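Oligogalacturonate lyase (Yersinia enterocolitica subsp. enterocolitica, PDB 3PE7) cleaves short oligogalacturonates from pectin breakdown by beta-elimination in the cytoplasm, as a seven-bladed beta-propeller lyase that binds manganese and calcium. Local coordinates at residues A[31-36]-A[54-59]; A[25-30]-A[374-379]; A[4-9]-A[71-76]. One frame throughout, in Å; residues are numbered along the deposited sequence.

Interaction 1. Residues A[31-36]-A[54-59]; sequences VTCHRN and GAFDGP. With CA (calcium ion), chain C.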
ATOM      1  N   VAL A  31      13.522  15.880  -8.804  1.00 11.30           N
ATOM      2  CA  VAL A  31      14.012  14.557  -8.373  1.00  9.65           C
ATOM      3  C   VAL A  31      12.793  13.658  -8.126  1.00 10.26           C
ATOM      4  O   VAL A  31      11.877  14.054  -7.409  1.00  9.88           O
ATOM      5  CB  VAL A  31      14.856  14.659  -7.081  1.00 10.40           C
ATOM      6  CG1 VAL A  31      15.324  13.255  -6.607  1.00 11.39           C
ATOM      7  CG2 VAL A  31      16.009  15.623  -7.309  1.00  9.63           C
ATOM      8  N   THR A  32      12.790  12.459  -8.703  1.00  8.74           N
ATOM      9  CA  THR A  32      11.678  11.534  -8.465  1.00  8.99           C
ATOM     10  C   THR A  32      11.655  11.077  -7.014  1.00  9.41           C
ATOM     11  O   THR A  32      12.610  10.472  -6.529  1.00  9.67           O
ATOM     12  CB  THR A  32      11.752  10.319  -9.420  1.00  9.11           C
ATOM     13  OG1 THR A  32      11.556  10.794 -10.755  1.00  8.81           O
ATOM     14  CG2 THR A  32      10.694   9.258  -9.070  1.00  8.60           C
ATOM     15  N   CYS A  33      10.565  11.412  -6.315  1.00  9.32           N
ATOM     16  CA  CYS A  33      10.331  10.948  -4.943  1.00  9.59           C
ATOM     17  C   CYS A  33       8.891  10.452  -4.853  1.00  9.08           C
ATOM     18  O   CYS A  33       7.988  10.988  -5.506  1.00  9.67           O
ATOM     19  CB  CYS A  33      10.521  12.087  -3.935  1.00  9.75           C
ATOM     20  SG  CYS A  33      12.201  12.783  -3.922  1.00 10.64           S
ATOM     21  N   HIS A  34       8.662   9.432  -4.049  1.00  8.58           N
ATOM     22  CA  HIS A  34       7.306   8.911  -3.938  1.00  8.07           C
ATOM     23  C   HIS A  34       7.063   8.334  -2.562  1.00  8.39           C
ATOM     24  O   HIS A  34       7.991   7.910  -1.873  1.00  8.54           O
ATOM     25  CB  HIS A  34       7.057   7.810  -4.986  1.00  8.31           C
ATOM     26  CG  HIS A  34       7.889   6.591  -4.750  1.00  8.16           C
ATOM     27  ND1 HIS A  34       7.486   5.571  -3.913  1.00  7.80           N
ATOM     28  CD2 HIS A  34       9.139   6.272  -5.165  1.00  7.92           C
ATOM     29  CE1 HIS A  34       8.433   4.643  -3.875  1.00  8.64           C
ATOM     30  NE2 HIS A  34       9.450   5.051  -4.615  1.00  9.11           N
ATOM     31  N   ARG A  35       5.796   8.316  -2.160  1.00  8.87           N
ATOM     32  CA  ARG A  35       5.441   7.675  -0.896  1.00  9.32           C
ATOM     33  C   ARG A  35       5.394   6.155  -1.045  1.00  9.50           C
ATOM     34  O   ARG A  35       5.358   5.640  -2.165  1.00  9.05           O
ATOM     35  CB  ARG A  35       4.099   8.236  -0.430  1.00  9.88           C
ATOM     36  CG  ARG A  35       2.974   7.655  -1.236  1.00 12.30           C
ATOM     37  CD  ARG A  35       2.442   6.476  -0.400  1.00 20.31           C
ATOM     38  NE  ARG A  35       1.451   7.081   0.399  1.00 14.54           N
ATOM     39  CZ  ARG A  35       1.028   6.805   1.625  1.00 11.63           C
ATOM     40  NH1 ARG A  35       1.488   5.818   2.414  1.00  9.64           N
ATOM     41  NH2 ARG A  35       0.082   7.615   2.049  1.00 10.19           N
ATOM     42  N   ASN A  36       5.372   5.419   0.072  1.00  9.27           N
ATOM     43  CA  ASN A  36       5.282   3.956   0.034  1.00  9.55           C
ATOM     44  C   ASN A  36       3.842   3.473  -0.204  1.00  8.82           C
ATOM     45  O   ASN A  36       2.928   4.297  -0.358  1.00  9.08           O
ATOM     46  CB  ASN A  36       5.897   3.338   1.313  1.00  8.46           C
ATOM     47  CG  ASN A  36       5.019   3.518   2.566  1.00 10.14           C
ATOM     48  OD1 ASN A  36       5.210   2.813   3.569  1.00 10.28           O
ATOM     49  ND2 ASN A  36       4.094   4.454   2.526  1.00  7.87           N
ATOM     50  N   GLY A  54      13.299   8.138  -2.698  1.00  8.78           N
ATOM     51  CA  GLY A  54      13.830   9.289  -3.431  1.00  8.97           C
ATOM     52  C   GLY A  54      15.004   8.897  -4.305  1.00  9.22           C
ATOM     53  O   GLY A  54      15.665   7.889  -4.066  1.00  9.29           O
ATOM     54  N   ALA A  55      15.241   9.695  -5.345  1.00 10.09           N
ATOM     55  CA  ALA A  55      16.263   9.363  -6.342  1.00 10.18           C
ATOM     56  C   ALA A  55      17.540  10.208  -6.237  1.00 10.20           C
ATOM     57  O   ALA A  55      18.342  10.202  -7.152  1.00 10.75           O
ATOM     58  CB  ALA A  55      15.662   9.471  -7.754  1.00 10.10           C
ATOM     59  N   PHE A  56      17.757  10.883  -5.101  1.00 10.32           N
ATOM     60  CA  PHE A  56      18.837  11.874  -4.987  1.00 10.79           C
ATOM     61  C   PHE A  56      20.224  11.296  -5.284  1.00 11.35           C
ATOM     62  O   PHE A  56      21.044  11.962  -5.933  1.00 12.08           O
ATOM     63  CB  PHE A  56      18.860  12.477  -3.572  1.00 11.08           C
ATOM     64  CG  PHE A  56      17.568  13.163  -3.187  1.00 10.77           C
ATOM     65  CD1 PHE A  56      17.334  14.481  -3.552  1.00 11.87           C
ATOM     66  CD2 PHE A  56      16.595  12.473  -2.460  1.00 10.75           C
ATOM     67  CE1 PHE A  56      16.139  15.124  -3.201  1.00 12.79           C
ATOM     68  CE2 PHE A  56      15.392  13.104  -2.093  1.00 10.28           C
ATOM     69  CZ  PHE A  56      15.169  14.427  -2.464  1.00 11.69           C
ATOM     70  N   ASP A  57      20.478  10.070  -4.812  1.00 11.88           N
ATOM     71  CA  ASP A  57      21.795   9.411  -4.938  1.00 12.49           C
ATOM     72  C   ASP A  57      21.987   8.772  -6.328  1.00 12.42           C
ATOM     73  O   ASP A  57      23.102   8.319  -6.681  1.00 12.76           O
ATOM     74  CB  ASP A  57      21.927   8.339  -3.849  1.00 12.71           C
ATOM     75  CG  ASP A  57      23.387   7.972  -3.525  1.00 13.65           C
ATOM     76  OD1 ASP A  57      24.308   8.765  -3.814  1.00 13.24           O
ATOM     77  OD2 ASP A  57      23.589   6.880  -2.953  1.00 15.87           O
ATOM     78  N   GLY A  58      20.912   8.730  -7.117  1.00 11.51           N
ATOM     79  CA  GLY A  58      20.957   8.113  -8.462  1.00 11.62           C
ATOM     80  C   GLY A  58      19.841   7.099  -8.638  1.00 11.78           C
ATOM     81  O   GLY A  58      18.878   7.362  -9.373  1.00 11.07           O
ATOM     82  N   PRO A  59      19.943   5.956  -7.935  1.00 11.29           N
ATOM     83  CA  PRO A  59      18.810   5.035  -7.963  1.00 10.87           C
ATOM     84  C   PRO A  59      17.742   5.480  -6.969  1.00 10.55           C
ATOM     85  O   PRO A  59      17.866   6.536  -6.375  1.00 10.42           O
ATOM     86  CB  PRO A  59      19.408   3.699  -7.532  1.00 11.73           C
ATOM     87  CG  PRO A  59      20.643   4.039  -6.766  1.00 12.64           C
ATOM     88  CD  PRO A  59      21.040   5.481  -7.066  1.00 11.39           C
TER
HETATM   89 CA    CA C 390      26.670   8.305  -3.798  1.00 17.58          CA
HETATM   90  O   HOH W   1      26.086   6.130  -2.986  1.00 17.89           O
HETATM   91  O   HOH W   2      28.710   8.079  -2.553  1.00 21.01           O
HETATM   92  O   HOH W   3      27.205  10.497  -4.653  1.00 28.35           O
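Val31, Cys33 and Phe56 form a small, mainly apolar contact at the edge of a propeller blade, where the short strand 33-34 meets the end of strand 49-54 and the turn that follows it. Cys33 and Gly54 face each other as an antiparallel non-hydrogen-bonded pair, their CA atoms 4.2 Å apart, and beyond Gly54 the chain enters a type I turn from Ala55 to Gly58, closed by a bond from Gly58 N to Ala55 O. The Phe56 ring carries most of the side-chain contact. Val31 crosses it at about a right angle: with CG1 anti to the backbone N (chi1 178°), that methyl lies over one ring face, offset toward the rim, in a CH-pi contact 4.0 Å from the ring centroid. Cys33 SG approaches the ring obliquely, 3.7 Å from Phe56 CE2, a sulfur-aromatic contact. The same valine methyl also touches Ala55, with CG1 4.0 Å from its CB, while Thr32 O lies 3.5 Å from Gly54 CA in a CA-H...O contact. Gly54, without a side chain, lets the backbone come close beside Cys33 SG and Phe56 CE2. Asp57, which follows Phe56, turns to the calcium ion, which its OD1 binds at 2.4 Å alongside three waters and Met1 O. Asp57 OD2 receives a bond from one of those waters. An apolar but polarisable seat of a methyl and a sulfur for the ring thus adjoins a strongly polar metal site, and the water bonded to OD2 probably helps to orient the carboxylate and disperse its negative charge.

Interaction 2. Residues A[25-30]-A[374-379]; sequences RLTPPD and KPALYL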
ATOM      1  N   ARG A  25       3.969  20.777  -0.674  1.00  9.98           N
ATOM      2  CA  ARG A  25       4.850  19.845  -1.383  1.00  9.56           C
ATOM      3  C   ARG A  25       6.141  19.687  -0.588  1.00 10.36           C
ATOM      4  O   ARG A  25       6.780  20.683  -0.219  1.00 11.12           O
ATOM      5  CB  ARG A  25       5.186  20.394  -2.760  1.00  9.76           C
ATOM      6  CG  ARG A  25       5.961  19.417  -3.638  1.00  9.25           C
ATOM      7  CD  ARG A  25       6.165  20.000  -5.002  1.00 11.18           C
ATOM      8  NE  ARG A  25       7.078  21.149  -4.951  1.00 11.60           N
ATOM      9  CZ  ARG A  25       7.139  22.090  -5.885  1.00 11.26           C
ATOM     10  NH1 ARG A  25       6.341  22.040  -6.941  1.00 10.97           N
ATOM     11  NH2 ARG A  25       8.012  23.096  -5.751  1.00 11.77           N
ATOM     12  N   LEU A  26       6.523  18.436  -0.350  1.00  9.31           N
ATOM     13  CA  LEU A  26       7.624  18.137   0.572  1.00  9.49           C
ATOM     14  C   LEU A  26       8.956  17.888  -0.124  1.00  9.77           C
ATOM     15  O   LEU A  26      10.009  17.981   0.504  1.00 10.39           O
ATOM     16  CB  LEU A  26       7.276  16.914   1.419  1.00  9.60           C
ATOM     17  CG  LEU A  26       5.987  16.939   2.248  1.00 11.05           C
ATOM     18  CD1 LEU A  26       5.811  15.598   2.936  1.00  8.32           C
ATOM     19  CD2 LEU A  26       6.009  18.057   3.279  1.00 11.50           C
ATOM     20  N   THR A  27       8.905  17.541  -1.408  1.00 10.20           N
ATOM     21  CA  THR A  27      10.102  17.117  -2.147  1.00 10.23           C
ATOM     22  C   THR A  27      10.209  17.897  -3.462  1.00 10.24           C
ATOM     23  O   THR A  27       9.181  18.378  -3.989  1.00 10.27           O
ATOM     24  CB  THR A  27      10.073  15.582  -2.442  1.00  9.50           C
ATOM     25  OG1 THR A  27       8.911  15.273  -3.215  1.00 10.19           O
ATOM     26  CG2 THR A  27      10.040  14.772  -1.144  1.00 10.49           C
ATOM     27  N   PRO A  28      11.442  18.049  -3.983  1.00 10.41           N
ATOM     28  CA  PRO A  28      11.648  18.860  -5.181  1.00 11.01           C
ATOM     29  C   PRO A  28      11.326  18.086  -6.465  1.00 11.83           C
ATOM     30  O   PRO A  28      11.869  16.994  -6.658  1.00 11.67           O
ATOM     31  CB  PRO A  28      13.145  19.212  -5.110  1.00 10.67           C
ATOM     32  CG  PRO A  28      13.774  18.044  -4.381  1.00 10.37           C
ATOM     33  CD  PRO A  28      12.720  17.560  -3.404  1.00 10.30           C
ATOM     34  N   PRO A  29      10.471  18.652  -7.339  1.00 12.21           N
ATOM     35  CA  PRO A  29       9.966  17.891  -8.484  1.00 12.66           C
ATOM     36  C   PRO A  29      10.966  17.756  -9.636  1.00 12.71           C
ATOM     37  O   PRO A  29      10.585  17.304 -10.718  1.00 13.52           O
ATOM     38  CB  PRO A  29       8.708  18.670  -8.897  1.00 12.54           C
ATOM     39  CG  PRO A  29       8.970  20.071  -8.449  1.00 13.72           C
ATOM     40  CD  PRO A  29       9.722  19.911  -7.150  1.00 12.23           C
ATOM     41  N   ASP A  30      12.220  18.141  -9.408  1.00 13.14           N
ATOM     42  CA  ASP A  30      13.275  17.768 -10.349  1.00 13.25           C
ATOM     43  C   ASP A  30      13.967  16.477  -9.915  1.00 12.32           C
ATOM     44  O   ASP A  30      14.912  16.027 -10.580  1.00 12.87           O
ATOM     45  CB  ASP A  30      14.307  18.897 -10.531  1.00 14.63           C
ATOM     46  CG  ASP A  30      15.160  19.104  -9.308  1.00 17.70           C
ATOM     47  OD1 ASP A  30      14.622  19.160  -8.177  1.00 18.44           O
ATOM     48  OD2 ASP A  30      16.396  19.176  -9.470  1.00 23.36           O
ATOM     49  N   LYS A 374       8.414  15.715 -11.911  1.00 10.08           N
ATOM     50  CA  LYS A 374       8.597  14.315 -11.556  1.00  9.66           C
ATOM     51  C   LYS A 374       7.704  14.026 -10.346  1.00  8.40           C
ATOM     52  O   LYS A 374       7.217  14.961  -9.708  1.00  8.31           O
ATOM     53  CB  LYS A 374      10.068  14.044 -11.253  1.00  9.63           C
ATOM     54  CG  LYS A 374      10.974  14.244 -12.484  1.00 11.92           C
ATOM     55  CD  LYS A 374      12.421  14.166 -12.077  1.00 13.24           C
ATOM     56  CE  LYS A 374      13.348  14.348 -13.261  1.00 17.78           C
ATOM     57  NZ  LYS A 374      14.755  14.338 -12.755  1.00 20.04           N
ATOM     58  N   PRO A 375       7.509  12.738 -10.021  1.00  8.20           N
ATOM     59  CA  PRO A 375       6.803  12.382  -8.787  1.00  7.61           C
ATOM     60  C   PRO A 375       7.349  13.119  -7.552  1.00  7.65           C
ATOM     61  O   PRO A 375       8.568  13.240  -7.373  1.00  7.68           O
ATOM     62  CB  PRO A 375       7.063  10.885  -8.662  1.00  7.65           C
ATOM     63  CG  PRO A 375       7.177  10.434 -10.105  1.00  7.41           C
ATOM     64  CD  PRO A 375       7.935  11.543 -10.777  1.00  7.74           C
ATOM     65  N   ALA A 376       6.434  13.615  -6.724  1.00  7.61           N
ATOM     66  CA  ALA A 376       6.787  14.315  -5.487  1.00  7.63           C
ATOM     67  C   ALA A 376       5.755  13.962  -4.417  1.00  8.01           C
ATOM     68  O   ALA A 376       4.679  13.433  -4.727  1.00  7.92           O
ATOM     69  CB  ALA A 376       6.839  15.865  -5.725  1.00  8.76           C
ATOM     70  N   LEU A 377       6.088  14.259  -3.169  1.00  7.77           N
ATOM     71  CA  LEU A 377       5.193  14.030  -2.038  1.00  8.19           C
ATOM     72  C   LEU A 377       4.462  15.310  -1.645  1.00  7.70           C
ATOM     73  O   LEU A 377       5.039  16.401  -1.628  1.00  8.73           O
ATOM     74  CB  LEU A 377       5.968  13.480  -0.826  1.00  9.47           C
ATOM     75  CG  LEU A 377       6.263  11.965  -0.891  1.00 10.59           C
ATOM     76  CD1 LEU A 377       7.474  11.688  -1.774  1.00 13.37           C
ATOM     77  CD2 LEU A 377       6.452  11.397   0.499  1.00 13.12           C
ATOM     78  N   TYR A 378       3.181  15.152  -1.325  1.00  8.36           N
ATOM     79  CA  TYR A 378       2.293  16.261  -0.942  1.00  7.47           C
ATOM     80  C   TYR A 378       1.490  15.905   0.291  1.00  7.46           C
ATOM     81  O   TYR A 378       1.094  14.744   0.484  1.00  6.98           O
ATOM     82  CB  TYR A 378       1.285  16.570  -2.062  1.00  7.61           C
ATOM     83  CG  TYR A 378       1.939  16.957  -3.349  1.00  7.06           C
ATOM     84  CD1 TYR A 378       2.453  15.974  -4.212  1.00  7.99           C
ATOM     85  CD2 TYR A 378       2.091  18.303  -3.697  1.00  8.77           C
ATOM     86  CE1 TYR A 378       3.096  16.324  -5.401  1.00  7.05           C
ATOM     87  CE2 TYR A 378       2.740  18.668  -4.890  1.00  8.62           C
ATOM     88  CZ  TYR A 378       3.226  17.653  -5.729  1.00  7.47           C
ATOM     89  OH  TYR A 378       3.854  17.989  -6.890  1.00  8.96           O
ATOM     90  N   LEU A 379       1.245  16.918   1.116  1.00  8.12           N
ATOM     91  CA  LEU A 379       0.301  16.839   2.232  1.00  8.75           C
ATOM     92  C   LEU A 379      -0.831  17.844   2.001  1.00  9.37           C
ATOM     93  O   LEU A 379      -0.586  19.050   1.917  1.00  9.94           O
ATOM     94  CB  LEU A 379       1.008  17.131   3.566  1.00  9.13           C
ATOM     95  CG  LEU A 379       1.931  16.042   4.118  1.00  9.18           C
ATOM     96  CD1 LEU A 379       2.812  16.579   5.253  1.00 11.30           C
ATOM     97  CD2 LEU A 379       1.074  14.837   4.587  1.00  9.44           C
TER
HETATM   98  O   HOH W   4       9.939  15.118  -5.712  1.00  8.88           O
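Thr27 OG1 sits between its own backbone N and carbonyl carbon (chi1 59°), which brings the hydroxyl to strand 376-381, where it accepts a hydrogen bond from Leu377 N at 3.0 Å. Arg25 has CG anti to its backbone N (chi1 -173°), and its aliphatic part runs side by side with Tyr378, both pointing the same way; CG comes 3.5 Å from Tyr378 CE2, and CD lies near the phenol OH. The guanidinium, its plane turned 70° from the ring, has Pro29 CD over its centre, and its NH2 makes a salt bridge to Asp12. Arg25 and Tyr378 are an antiparallel non-hydrogen-bonded pair. Just beyond it, Leu26 N gives a nearly straight bond to Leu377 O at 2.8 Å, and the threonine hydroxyl then takes the place of a backbone carbonyl as the acceptor for Leu377 N. A water is hydrogen-bonded to Thr27 OG1 (2.7 Å) and lies within bonding distance of Pro375 O, between the segments where they diverge. They meet again at Lys374, whose N binds a lone pair of Pro29 O in the carbonyl plane, while its extended side chain reaches Asp30 O with NZ at 2.8 Å, from above the plane of the Asp30 carbonyl. On the buried side, Leu26 CD1 packs 3.9 Å from Leu379 CD1. The contact joins the end of strand 22-25 and the loop after it to strand 376-381, so residues from near the two ends of the protein build one blade; Leu377 and Thr27 also lean on strands 33-34 and 49-54 of the adjoining sheet, and Tyr378 meets Phe367 of strand 364-369.

Interaction 3. Residues A[4-9]-A[71-76]; sequences GKQIPL and VATQLT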
ATOM      1  N   GLY A   4      23.259   7.516   5.370  1.00 18.14           N
ATOM      2  CA  GLY A   4      23.587   8.407   6.482  1.00 18.27           C
ATOM      3  C   GLY A   4      23.722   9.880   6.131  1.00 18.74           C
ATOM      4  O   GLY A   4      23.723  10.735   7.023  1.00 19.29           O
ATOM      5  N   LYS A   5      23.832  10.192   4.845  1.00 18.64           N
ATOM      6  CA  LYS A   5      23.945  11.587   4.431  1.00 19.13           C
ATOM      7  C   LYS A   5      22.603  12.292   4.587  1.00 18.62           C
ATOM      8  O   LYS A   5      21.549  11.678   4.474  1.00 17.74           O
ATOM      9  CB  LYS A   5      24.463  11.705   2.995  1.00 19.86           C
ATOM     10  CG  LYS A   5      25.866  11.129   2.764  1.00 22.34           C
ATOM     11  CD  LYS A   5      26.843  11.510   3.864  1.00 25.98           C
ATOM     12  CE  LYS A   5      28.265  11.088   3.513  1.00 29.91           C
ATOM     13  NZ  LYS A   5      28.832  12.070   2.547  1.00 32.33           N
ATOM     14  N   GLN A   6      22.672  13.591   4.849  1.00 18.81           N
ATOM     15  CA  GLN A   6      21.483  14.397   5.084  1.00 19.10           C
ATOM     16  C   GLN A   6      21.364  15.429   3.994  1.00 19.16           C
ATOM     17  O   GLN A   6      22.371  15.964   3.517  1.00 19.13           O
ATOM     18  CB  GLN A   6      21.564  15.083   6.452  1.00 19.07           C
ATOM     19  CG  GLN A   6      21.537  14.110   7.625  1.00 21.30           C
ATOM     20  CD  GLN A   6      21.766  14.782   8.978  1.00 25.88           C
ATOM     21  OE1 GLN A   6      21.238  15.863   9.265  1.00 29.48           O
ATOM     22  NE2 GLN A   6      22.529  14.120   9.830  1.00 28.45           N
ATOM     23  N   ILE A   7      20.130  15.700   3.584  1.00 19.23           N
ATOM     24  CA  ILE A   7      19.856  16.781   2.638  1.00 19.94           C
ATOM     25  C   ILE A   7      18.687  17.607   3.137  1.00 19.54           C
ATOM     26  O   ILE A   7      17.695  17.047   3.608  1.00 19.52           O
ATOM     27  CB  ILE A   7      19.542  16.289   1.210  1.00 20.25           C
ATOM     28  CG1 ILE A   7      18.553  15.131   1.232  1.00 21.57           C
ATOM     29  CG2 ILE A   7      20.821  15.912   0.498  1.00 22.94           C
ATOM     30  CD1 ILE A   7      17.914  14.889  -0.096  1.00 26.18           C
ATOM     31  N   PRO A   8      18.812  18.944   3.054  1.00 19.13           N
ATOM     32  CA  PRO A   8      17.704  19.808   3.457  1.00 18.43           C
ATOM     33  C   PRO A   8      16.676  19.948   2.341  1.00 17.22           C
ATOM     34  O   PRO A   8      17.034  20.129   1.171  1.00 17.43           O
ATOM     35  CB  PRO A   8      18.386  21.148   3.734  1.00 18.41           C
ATOM     36  CG  PRO A   8      19.600  21.153   2.844  1.00 19.66           C
ATOM     37  CD  PRO A   8      20.035  19.704   2.724  1.00 19.75           C
ATOM     38  N   LEU A   9      15.400  19.854   2.694  1.00 16.05           N
ATOM     39  CA  LEU A   9      14.365  20.019   1.689  1.00 15.41           C
ATOM     40  C   LEU A   9      13.584  21.290   1.938  1.00 15.12           C
ATOM     41  O   LEU A   9      13.374  21.674   3.086  1.00 15.28           O
ATOM     42  CB  LEU A   9      13.422  18.822   1.690  1.00 14.96           C
ATOM     43  CG  LEU A   9      14.057  17.453   1.448  1.00 15.82           C
ATOM     44  CD1 LEU A   9      12.955  16.423   1.447  1.00 14.55           C
ATOM     45  CD2 LEU A   9      14.821  17.427   0.141  1.00 16.45           C
ATOM     46  N   VAL A  71      14.860  18.045   7.170  1.00 14.71           N
ATOM     47  CA  VAL A  71      16.030  17.297   6.730  1.00 14.62           C
ATOM     48  C   VAL A  71      15.675  15.848   6.452  1.00 13.75           C
ATOM     49  O   VAL A  71      15.005  15.205   7.258  1.00 13.72           O
ATOM     50  CB  VAL A  71      17.198  17.401   7.765  1.00 14.64           C
ATOM     51  CG1 VAL A  71      18.356  16.467   7.385  1.00 16.50           C
ATOM     52  CG2 VAL A  71      17.677  18.847   7.869  1.00 16.99           C
ATOM     53  N   ALA A  72      16.106  15.356   5.285  1.00 14.06           N
ATOM     54  CA  ALA A  72      15.948  13.952   4.913  1.00 13.26           C
ATOM     55  C   ALA A  72      17.275  13.220   5.093  1.00 13.48           C
ATOM     56  O   ALA A  72      18.321  13.678   4.619  1.00 13.84           O
ATOM     57  CB  ALA A  72      15.506  13.856   3.481  1.00 13.32           C
ATOM     58  N   THR A  73      17.237  12.085   5.772  1.00 12.59           N
ATOM     59  CA  THR A  73      18.430  11.262   5.917  1.00 12.01           C
ATOM     60  C   THR A  73      18.306  10.040   5.005  1.00 11.81           C
ATOM     61  O   THR A  73      17.295   9.345   5.044  1.00 11.90           O
ATOM     62  CB  THR A  73      18.606  10.813   7.379  1.00 11.99           C
ATOM     63  OG1 THR A  73      18.683  11.973   8.221  1.00 13.87           O
ATOM     64  CG2 THR A  73      19.903   9.963   7.544  1.00 13.75           C
ATOM     65  N   GLN A  74      19.332   9.787   4.197  1.00 11.38           N
ATOM     66  CA  GLN A  74      19.354   8.600   3.346  1.00 11.70           C
ATOM     67  C   GLN A  74      19.558   7.361   4.191  1.00 11.88           C
ATOM     68  O   GLN A  74      20.551   7.268   4.941  1.00 13.03           O
ATOM     69  CB  GLN A  74      20.465   8.708   2.289  1.00 11.42           C
ATOM     70  CG  GLN A  74      20.425   7.573   1.264  1.00 10.77           C
ATOM     71  CD  GLN A  74      21.412   7.777   0.142  1.00 11.60           C
ATOM     72  OE1 GLN A  74      21.854   8.902  -0.116  1.00 12.43           O
ATOM     73  NE2 GLN A  74      21.733   6.694  -0.566  1.00 12.61           N
ATOM     74  N   LEU A  75      18.633   6.413   4.061  1.00 11.05           N
ATOM     75  CA  LEU A  75      18.606   5.197   4.893  1.00 11.26           C
ATOM     76  C   LEU A  75      19.268   4.005   4.221  1.00 11.53           C
ATOM     77  O   LEU A  75      19.878   3.183   4.888  1.00 11.84           O
ATOM     78  CB  LEU A  75      17.170   4.810   5.253  1.00 11.44           C
ATOM     79  CG  LEU A  75      16.317   5.853   5.992  1.00  9.75           C
ATOM     80  CD1 LEU A  75      14.925   5.260   6.236  1.00  9.52           C
ATOM     81  CD2 LEU A  75      16.975   6.224   7.320  1.00 10.62           C
ATOM     82  N   THR A  76      19.065   3.872   2.916  1.00 11.86           N
ATOM     83  CA  THR A  76      19.600   2.727   2.175  1.00 12.09           C
ATOM     84  C   THR A  76      20.366   3.255   0.941  1.00 12.80           C
ATOM     85  O   THR A  76      20.177   4.405   0.522  1.00 11.55           O
ATOM     86  CB  THR A  76      18.479   1.741   1.751  1.00 12.48           C
ATOM     87  OG1 THR A  76      17.585   2.382   0.820  1.00 12.18           O
ATOM     88  CG2 THR A  76      17.670   1.251   2.959  1.00 11.18           C
TER
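Ile7 and Ala72 mark the buried, apolar face of this antiparallel strand pair, whereas Gln6, Pro8, Val71 and Thr73 occupy the opposite face, on the solvent side. The axes of strands 6-8 and 71-74 come within 4.6 Å of each other at an angle of 154°. Ile7 and Ala72 form a hydrogen-bonded pair, in which Ile7 N to Ala72 O and Ala72 N to Ile7 O are both 2.9 Å. Ile7 CG1 lies between the backbone N and the carbonyl carbon (chi1 46°) and rests 4.0 Å from Ala72 CB; Leu9 CD1 approaches the same methyl. Phe56, Met1 and Leu65 cover this apolar side, the first two against Ile7 and the third against Leu9. On the solvent side the extended Gln6 side chain lies across Val71, its OE1 3.5 Å from Val71 CG1, and runs beside Thr73, its CG 3.6 Å from Thr73 OG1; these are van der Waals neighbours of an exposed glutamine. The pairing continues beyond strand 6-8, as Gln74 N binds Lys5 O at 2.9 Å and Gly4 N binds Gln74 O at 2.8 Å. Gly4 has positive phi (92°), a conformation in which a CB would press against the preceding carbonyl. Gln74 is buried, and its NE2 donates to Thr76 O within the amide plane and also to Asp57 OD2, the uncoordinated oxygen of a calcium ligand. The amino-terminal strand thereby completes the outer edge of a propeller blade through backbone bonds, and the two acceptors held by one amide suggest that Gln74 acts as a second-shell residue, helping to position Asp57 for the calcium ion bound also by Met1.

How the interactions relate
The three contacts lie on one side of the propeller, in two neighbouring blades. Interactions 1 and 3 belong to the sheet ordered 6-8, 71-74, 61-66, 49-54, 33-34, at its two edges, with centres 11 Å apart; interaction 2 belongs to the next sheet, 10 Å from interaction 1 and 15 Å from interaction 3. Along the chain, 31-36 and 54-59 fall between the partners of both other contacts, whose segments alternate. Cys33 N to Pro375 O, probably a hydrogen bond, and Leu377 CD1 against His34 join the sheets, while Leu9 touches Leu26 and Phe56. The N-terminal part is thereby tied into one blade beside a calcium site, and the C-terminal part into the adjoining blade.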